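Local coordinates for protein CRISPR-associated endoribonuclease Cas6 1 (Methanocaldococcus jannaschii DSM 2661, PDB 5YI6) that probably acts as a CRISPR endoribonuclease that cuts long CRISPR transcripts into the short crRNAs used in antiviral defence, at residues Met5-Ile19 with Asn108-Pro120. Residues are numbered along the deposited sequence; the frame is centred on the assembly and turned at random.
With PO4 (phosphate ion), chain G.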
loop_
_atom_site.group_PDB
_atom_site.type_symbol
_atom_site.label_atom_id
_atom_site.label_comp_id
_atom_site.label_asym_id
_atom_site.label_seq_id
_atom_site.Cartn_x
_atom_site.Cartn_y
_atom_site.Cartn_z
ATOM N N MET A 5 10.178 -8.294 2.467
ATOM C CA MET A 5 9.216 -9.380 2.485
ATOM C C MET A 5 7.858 -8.836 2.070
ATOM O O MET A 5 7.476 -7.722 2.465
ATOM C CB MET A 5 9.116 -10.039 3.864
ATOM C CG MET A 5 8.240 -11.284 3.868
ATOM S SD MET A 5 8.403 -12.054 5.487
ATOM C CE MET A 5 7.483 -13.576 5.170
ATOM N N ARG A 6 7.168 -9.621 1.243
ATOM C CA ARG A 6 5.787 -9.366 0.852
ATOM C C ARG A 6 4.942 -10.583 1.211
ATOM O O ARG A 6 5.351 -11.724 0.959
ATOM C CB ARG A 6 5.666 -9.081 -0.655
ATOM C CG ARG A 6 4.186 -8.957 -1.115
ATOM C CD ARG A 6 4.069 -8.583 -2.605
ATOM N NE ARG A 6 4.656 -7.248 -2.838
ATOM C CZ ARG A 6 4.202 -6.382 -3.744
ATOM N NH1 ARG A 6 3.170 -6.708 -4.527
ATOM N NH2 ARG A 6 4.770 -5.176 -3.870
ATOM N N ILE A 7 3.759 -10.348 1.794
ATOM C CA ILE A 7 2.840 -11.436 2.091
ATOM C C ILE A 7 1.461 -11.099 1.538
ATOM O O ILE A 7 1.075 -9.936 1.363
ATOM C CB ILE A 7 2.740 -11.788 3.596
ATOM C CG1 ILE A 7 2.243 -10.614 4.407
ATOM C CG2 ILE A 7 4.131 -12.264 4.179
ATOM C CD1 ILE A 7 0.762 -10.594 4.662
ATOM N N GLU A 8 0.754 -12.145 1.210
ATOM C CA GLU A 8 -0.660 -12.108 0.866
ATOM C C GLU A 8 -1.458 -12.687 2.033
ATOM O O GLU A 8 -1.404 -13.896 2.288
ATOM C CB GLU A 8 -0.859 -12.922 -0.405
ATOM C CG GLU A 8 -2.365 -13.107 -0.749
ATOM C CD GLU A 8 -2.545 -14.140 -1.830
ATOM O OE1 GLU A 8 -2.841 -15.317 -1.511
ATOM O OE2 GLU A 8 -2.379 -13.767 -3.002
ATOM N N LEU A 9 -2.230 -11.852 2.722
ATOM C CA LEU A 9 -3.103 -12.338 3.773
ATOM C C LEU A 9 -4.371 -12.838 3.125
ATOM O O LEU A 9 -5.054 -12.064 2.440
ATOM C CB LEU A 9 -3.514 -11.278 4.787
ATOM C CG LEU A 9 -2.730 -10.817 5.971
ATOM C CD1 LEU A 9 -3.697 -9.933 6.812
ATOM C CD2 LEU A 9 -2.266 -12.064 6.722
ATOM N N GLU A 10 -4.692 -14.110 3.376
ATOM C CA GLU A 10 -5.904 -14.716 2.845
ATOM C C GLU A 10 -7.011 -14.527 3.866
ATOM O O GLU A 10 -6.925 -15.062 4.978
ATOM C CB GLU A 10 -5.646 -16.208 2.572
ATOM C CG GLU A 10 -4.410 -16.394 1.681
ATOM C CD GLU A 10 -4.137 -17.855 1.290
ATOM O OE1 GLU A 10 -4.857 -18.759 1.749
ATOM O OE2 GLU A 10 -3.184 -18.079 0.532
ATOM N N LEU A 11 -8.038 -13.767 3.502
ATOM C CA LEU A 11 -9.114 -13.401 4.399
ATOM C C LEU A 11 -10.395 -14.108 3.978
ATOM O O LEU A 11 -10.606 -14.366 2.790
ATOM C CB LEU A 11 -9.350 -11.879 4.390
ATOM C CG LEU A 11 -8.117 -11.014 4.690
ATOM C CD1 LEU A 11 -8.439 -9.514 4.500
ATOM C CD2 LEU A 11 -7.681 -11.262 6.115
ATOM N N GLN A 12 -11.279 -14.340 4.947
ATOM C CA GLN A 12 -12.542 -15.030 4.649
ATOM C C GLN A 12 -13.652 -14.368 5.439
ATOM O O GLN A 12 -13.552 -14.264 6.669
ATOM C CB GLN A 12 -12.439 -16.523 5.017
ATOM C CG GLN A 12 -13.749 -17.300 4.837
ATOM C CD GLN A 12 -13.931 -17.757 3.417
ATOM O OE1 GLN A 12 -13.192 -18.614 2.951
ATOM N NE2 GLN A 12 -14.925 -17.206 2.720
ATOM N N THR A 13 -14.690 -13.906 4.744
ATOM C CA THR A 13 -15.907 -13.408 5.388
ATOM C C THR A 13 -17.095 -14.206 4.831
ATOM O O THR A 13 -16.910 -15.228 4.172
ATOM C CB THR A 13 -16.063 -11.903 5.180
ATOM O OG1 THR A 13 -17.156 -11.424 5.978
ATOM C CG2 THR A 13 -16.313 -11.551 3.701
ATOM N N ASP A 14 -18.316 -13.763 5.120
ATOM C CA ASP A 14 -19.481 -14.511 4.621
ATOM C C ASP A 14 -19.572 -14.488 3.101
ATOM O O ASP A 14 -19.251 -13.493 2.454
ATOM C CB ASP A 14 -20.772 -13.948 5.198
ATOM C CG ASP A 14 -20.828 -14.093 6.697
ATOM O OD1 ASP A 14 -20.336 -15.117 7.217
ATOM O OD2 ASP A 14 -21.335 -13.173 7.350
ATOM N N ASN A 15 -20.060 -15.597 2.519
ATOM C CA ASN A 15 -20.375 -15.570 1.094
ATOM C C ASN A 15 -21.296 -14.396 0.769
ATOM O O ASN A 15 -22.142 -13.994 1.581
ATOM C CB ASN A 15 -21.073 -16.872 0.658
ATOM C CG ASN A 15 -20.194 -18.091 0.824
ATOM O OD1 ASN A 15 -18.983 -17.981 0.830
ATOM N ND2 ASN A 15 -20.810 -19.264 0.972
ATOM N N PHE A 16 -21.112 -13.850 -0.441
ATOM C CA PHE A 16 -21.907 -12.785 -1.052
ATOM C C PHE A 16 -21.703 -11.441 -0.382
ATOM O O PHE A 16 -22.527 -10.555 -0.531
ATOM C CB PHE A 16 -23.418 -13.122 -1.089
ATOM C CG PHE A 16 -23.707 -14.521 -1.592
ATOM C CD1 PHE A 16 -23.388 -14.880 -2.905
ATOM C CD2 PHE A 16 -24.231 -15.489 -0.744
ATOM C CE1 PHE A 16 -23.637 -16.175 -3.380
ATOM C CE2 PHE A 16 -24.465 -16.797 -1.205
ATOM C CZ PHE A 16 -24.178 -17.132 -2.527
ATOM N N THR A 17 -20.632 -11.254 0.364
ATOM C CA THR A 17 -20.463 -9.976 1.075
ATOM C C THR A 17 -19.992 -8.883 0.121
ATOM O O THR A 17 -19.124 -9.114 -0.712
ATOM C CB THR A 17 -19.432 -10.119 2.214
ATOM O OG1 THR A 17 -19.919 -11.051 3.186
ATOM C CG2 THR A 17 -19.164 -8.775 2.896
ATOM N N VAL A 18 -20.509 -7.663 0.284
ATOM C CA VAL A 18 -20.056 -6.526 -0.526
ATOM C C VAL A 18 -18.968 -5.774 0.232
ATOM O O VAL A 18 -19.151 -5.430 1.404
ATOM C CB VAL A 18 -21.212 -5.574 -0.876
ATOM C CG1 VAL A 18 -20.655 -4.331 -1.594
ATOM C CG2 VAL A 18 -22.252 -6.285 -1.749
ATOM N N ILE A 19 -17.814 -5.577 -0.403
ATOM C CA ILE A 19 -16.761 -4.721 0.132
ATOM C C ILE A 19 -16.952 -3.335 -0.489
ATOM O O ILE A 19 -16.747 -3.189 -1.706
ATOM C CB ILE A 19 -15.362 -5.275 -0.169
ATOM C CG1 ILE A 19 -15.224 -6.750 0.297
ATOM C CG2 ILE A 19 -14.246 -4.318 0.392
ATOM C CD1 ILE A 19 -15.710 -7.039 1.678
ATOM N N ASN A 108 -17.846 -2.498 8.318
ATOM C CA ASN A 108 -18.844 -3.424 8.834
ATOM C C ASN A 108 -18.579 -4.871 8.431
ATOM O O ASN A 108 -19.432 -5.733 8.664
ATOM C CB ASN A 108 -20.245 -3.009 8.363
ATOM C CG ASN A 108 -20.689 -1.691 8.957
ATOM O OD1 ASN A 108 -20.431 -1.407 10.128
ATOM N ND2 ASN A 108 -21.332 -0.862 8.144
ATOM N N VAL A 109 -17.454 -5.155 7.780
ATOM C CA VAL A 109 -17.172 -6.507 7.301
ATOM C C VAL A 109 -16.167 -7.154 8.232
ATOM O O VAL A 109 -15.089 -6.603 8.462
ATOM C CB VAL A 109 -16.631 -6.502 5.858
ATOM C CG1 VAL A 109 -16.260 -7.935 5.453
ATOM C CG2 VAL A 109 -17.638 -5.822 4.880
ATOM N N GLU A 110 -16.493 -8.335 8.734
ATOM C CA GLU A 110 -15.614 -9.107 9.594
ATOM C C GLU A 110 -14.949 -10.231 8.799
ATOM O O GLU A 110 -15.639 -11.069 8.203
ATOM C CB GLU A 110 -16.420 -9.700 10.753
ATOM C CG GLU A 110 -15.580 -10.374 11.791
ATOM C CD GLU A 110 -14.930 -9.357 12.705
ATOM O OE1 GLU A 110 -15.496 -8.247 12.851
ATOM O OE2 GLU A 110 -13.847 -9.654 13.249
ATOM N N PHE A 111 -13.614 -10.269 8.800
ATOM C CA PHE A 111 -12.842 -11.324 8.150
ATOM C C PHE A 111 -12.186 -12.242 9.171
ATOM O O PHE A 111 -11.710 -11.790 10.218
ATOM C CB PHE A 111 -11.718 -10.729 7.276
ATOM C CG PHE A 111 -12.203 -9.901 6.159
ATOM C CD1 PHE A 111 -12.606 -10.493 4.967
ATOM C CD2 PHE A 111 -12.192 -8.509 6.258
ATOM C CE1 PHE A 111 -13.041 -9.726 3.901
ATOM C CE2 PHE A 111 -12.627 -7.728 5.199
ATOM C CZ PHE A 111 -13.045 -8.320 4.005
ATOM N N PHE A 112 -12.103 -13.522 8.835
ATOM C CA PHE A 112 -11.140 -14.411 9.457
ATOM C C PHE A 112 -9.828 -14.318 8.696
ATOM O O PHE A 112 -9.822 -14.288 7.465
ATOM C CB PHE A 112 -11.629 -15.862 9.429
ATOM C CG PHE A 112 -12.842 -16.111 10.278
ATOM C CD1 PHE A 112 -12.712 -16.400 11.626
ATOM C CD2 PHE A 112 -14.115 -16.059 9.729
ATOM C CE1 PHE A 112 -13.833 -16.637 12.416
ATOM C CE2 PHE A 112 -15.234 -16.287 10.516
ATOM C CZ PHE A 112 -15.089 -16.578 11.861
ATOM N N VAL A 113 -8.719 -14.252 9.430
ATOM C CA VAL A 113 -7.374 -14.252 8.846
ATOM C C VAL A 113 -6.909 -15.706 8.801
ATOM O O VAL A 113 -6.516 -16.260 9.819
ATOM C CB VAL A 113 -6.401 -13.384 9.658
ATOM C CG1 VAL A 113 -5.009 -13.385 8.964
ATOM C CG2 VAL A 113 -6.957 -11.954 9.820
ATOM N N ARG A 114 -6.921 -16.312 7.605
ATOM C CA ARG A 114 -6.718 -17.753 7.460
ATOM C C ARG A 114 -5.240 -18.140 7.404
ATOM O O ARG A 114 -4.821 -19.076 8.080
ATOM C CB ARG A 114 -7.430 -18.245 6.194
ATOM C CG ARG A 114 -8.963 -18.085 6.274
ATOM C CD ARG A 114 -9.541 -18.872 7.449
ATOM N NE ARG A 114 -11.000 -19.003 7.351
ATOM C CZ ARG A 114 -11.802 -19.306 8.369
ATOM N NH1 ARG A 114 -11.288 -19.521 9.583
ATOM N NH2 ARG A 114 -13.120 -19.385 8.177
ATOM N N LYS A 115 -4.463 -17.496 6.536
ATOM C CA LYS A 115 -3.078 -17.866 6.228
ATOM C C LYS A 115 -2.366 -16.632 5.688
ATOM O O LYS A 115 -3.007 -15.688 5.213
ATOM C CB LYS A 115 -2.989 -18.959 5.152
ATOM C CG LYS A 115 -3.844 -20.174 5.341
ATOM C CD LYS A 115 -3.606 -21.163 4.227
ATOM C CE LYS A 115 -4.522 -22.397 4.410
ATOM N NZ LYS A 115 -4.305 -23.368 3.341
ATOM N N ALA A 116 -1.035 -16.677 5.681
ATOM C CA ALA A 116 -0.265 -15.617 5.044
ATOM C C ALA A 116 0.681 -16.266 4.048
ATOM O O ALA A 116 1.646 -16.937 4.445
ATOM C CB ALA A 116 0.530 -14.799 6.087
ATOM N N LYS A 117 0.467 -15.983 2.763
ATOM C CA LYS A 117 1.253 -16.586 1.699
ATOM C C LYS A 117 2.485 -15.723 1.440
ATOM O O LYS A 117 2.382 -14.497 1.312
ATOM C CB LYS A 117 0.392 -16.718 0.437
ATOM C CG LYS A 117 1.157 -17.235 -0.785
ATOM C CD LYS A 117 0.272 -17.191 -2.020
ATOM C CE LYS A 117 1.026 -17.607 -3.277
ATOM N NZ LYS A 117 0.106 -17.530 -4.485
ATOM N N ILE A 118 3.648 -16.355 1.393
ATOM C CA ILE A 118 4.895 -15.623 1.161
ATOM C C ILE A 118 5.071 -15.366 -0.330
ATOM O O ILE A 118 4.958 -16.289 -1.140
ATOM C CB ILE A 118 6.087 -16.416 1.712
ATOM C CG1 ILE A 118 5.946 -16.604 3.227
ATOM C CG2 ILE A 118 7.445 -15.730 1.307
ATOM C CD1 ILE A 118 6.875 -17.714 3.763
ATOM N N LEU A 119 5.360 -14.114 -0.704
ATOM C CA LEU A 119 5.519 -13.740 -2.111
ATOM C C LEU A 119 6.955 -13.282 -2.320
ATOM O O LEU A 119 7.289 -12.110 -2.040
ATOM C CB LEU A 119 4.532 -12.637 -2.507
ATOM C CG LEU A 119 3.069 -13.077 -2.332
ATOM C CD1 LEU A 119 2.087 -11.934 -2.588
ATOM C CD2 LEU A 119 2.768 -14.215 -3.285
ATOM N N PRO A 120 7.809 -14.134 -2.871
ATOM C CA PRO A 120 9.184 -13.719 -3.153
ATOM C C PRO A 120 9.205 -12.589 -4.165
ATOM O O PRO A 120 8.384 -12.526 -5.089
ATOM C CB PRO A 120 9.827 -14.987 -3.735
ATOM C CG PRO A 120 9.022 -16.123 -3.154
ATOM C CD PRO A 120 7.604 -15.586 -3.087
HETATM P P PO4 G . -3.517 -18.365 -3.430
HETATM O O1 PO4 G . -3.147 -16.903 -3.529
HETATM O O2 PO4 G . -4.237 -18.714 -2.180
HETATM O O3 PO4 G . -2.278 -19.192 -3.570
HETATM O O4 PO4 G . -4.487 -18.651 -4.567
HETATM O O HOH W 1 8.864 -11.442 -0.159
HETATM O O HOH W 2 -0.716 -14.909 -5.080
HETATM O O HOH W 3 -19.006 -9.612 8.180
#
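Lys117 NZ is gripped by a phosphate ion, probably from the crystallisation liquor, and a water: it donates to phosphate O3 at 3.0 Å, and the water accepting from it at 2.8 Å donates to Glu8 OE2. With CG anti to the backbone N (chi1 175°), the extended lysine reaches past Glu8, its CD near Glu8 OE1, and its ammonium meets the carboxylate through water; that carboxylate is also salt-bridged to Arg63. Their backbones exchange two nearly straight bonds, Glu8 N to Lys117 O at 2.9 Å and Lys117 N to Glu8 O at 2.8 Å. Farther along, a beta bulge sets Arg114 N against Glu10 O and Lys115 O against Glu10 N. On the other face Ile7, Leu9, Leu11 and Val113 are buried, with Ala116 beside them, its small CB 4.0 Å from Leu9 CD2 and packed on helix 88-101. Phe111 is clasped on opposite ring faces by Val109 CG1 and Leu11 CD1, the latter making a CH-pi contact 4.2 Å from the centroid. At Thr13, next to the Gln12-Phe112 pair, OG1 donates to Glu110 O at 2.7 Å, from above the carbonyl plane. The strands fit the first and last of a ferredoxin-like fold, as in RAMP proteins. Glu8 OE1 lies 2.6 Å from phosphate O1, so an acid group there probably carries a proton, while Lys117 and Arg63 supply positive charge to the phosphate.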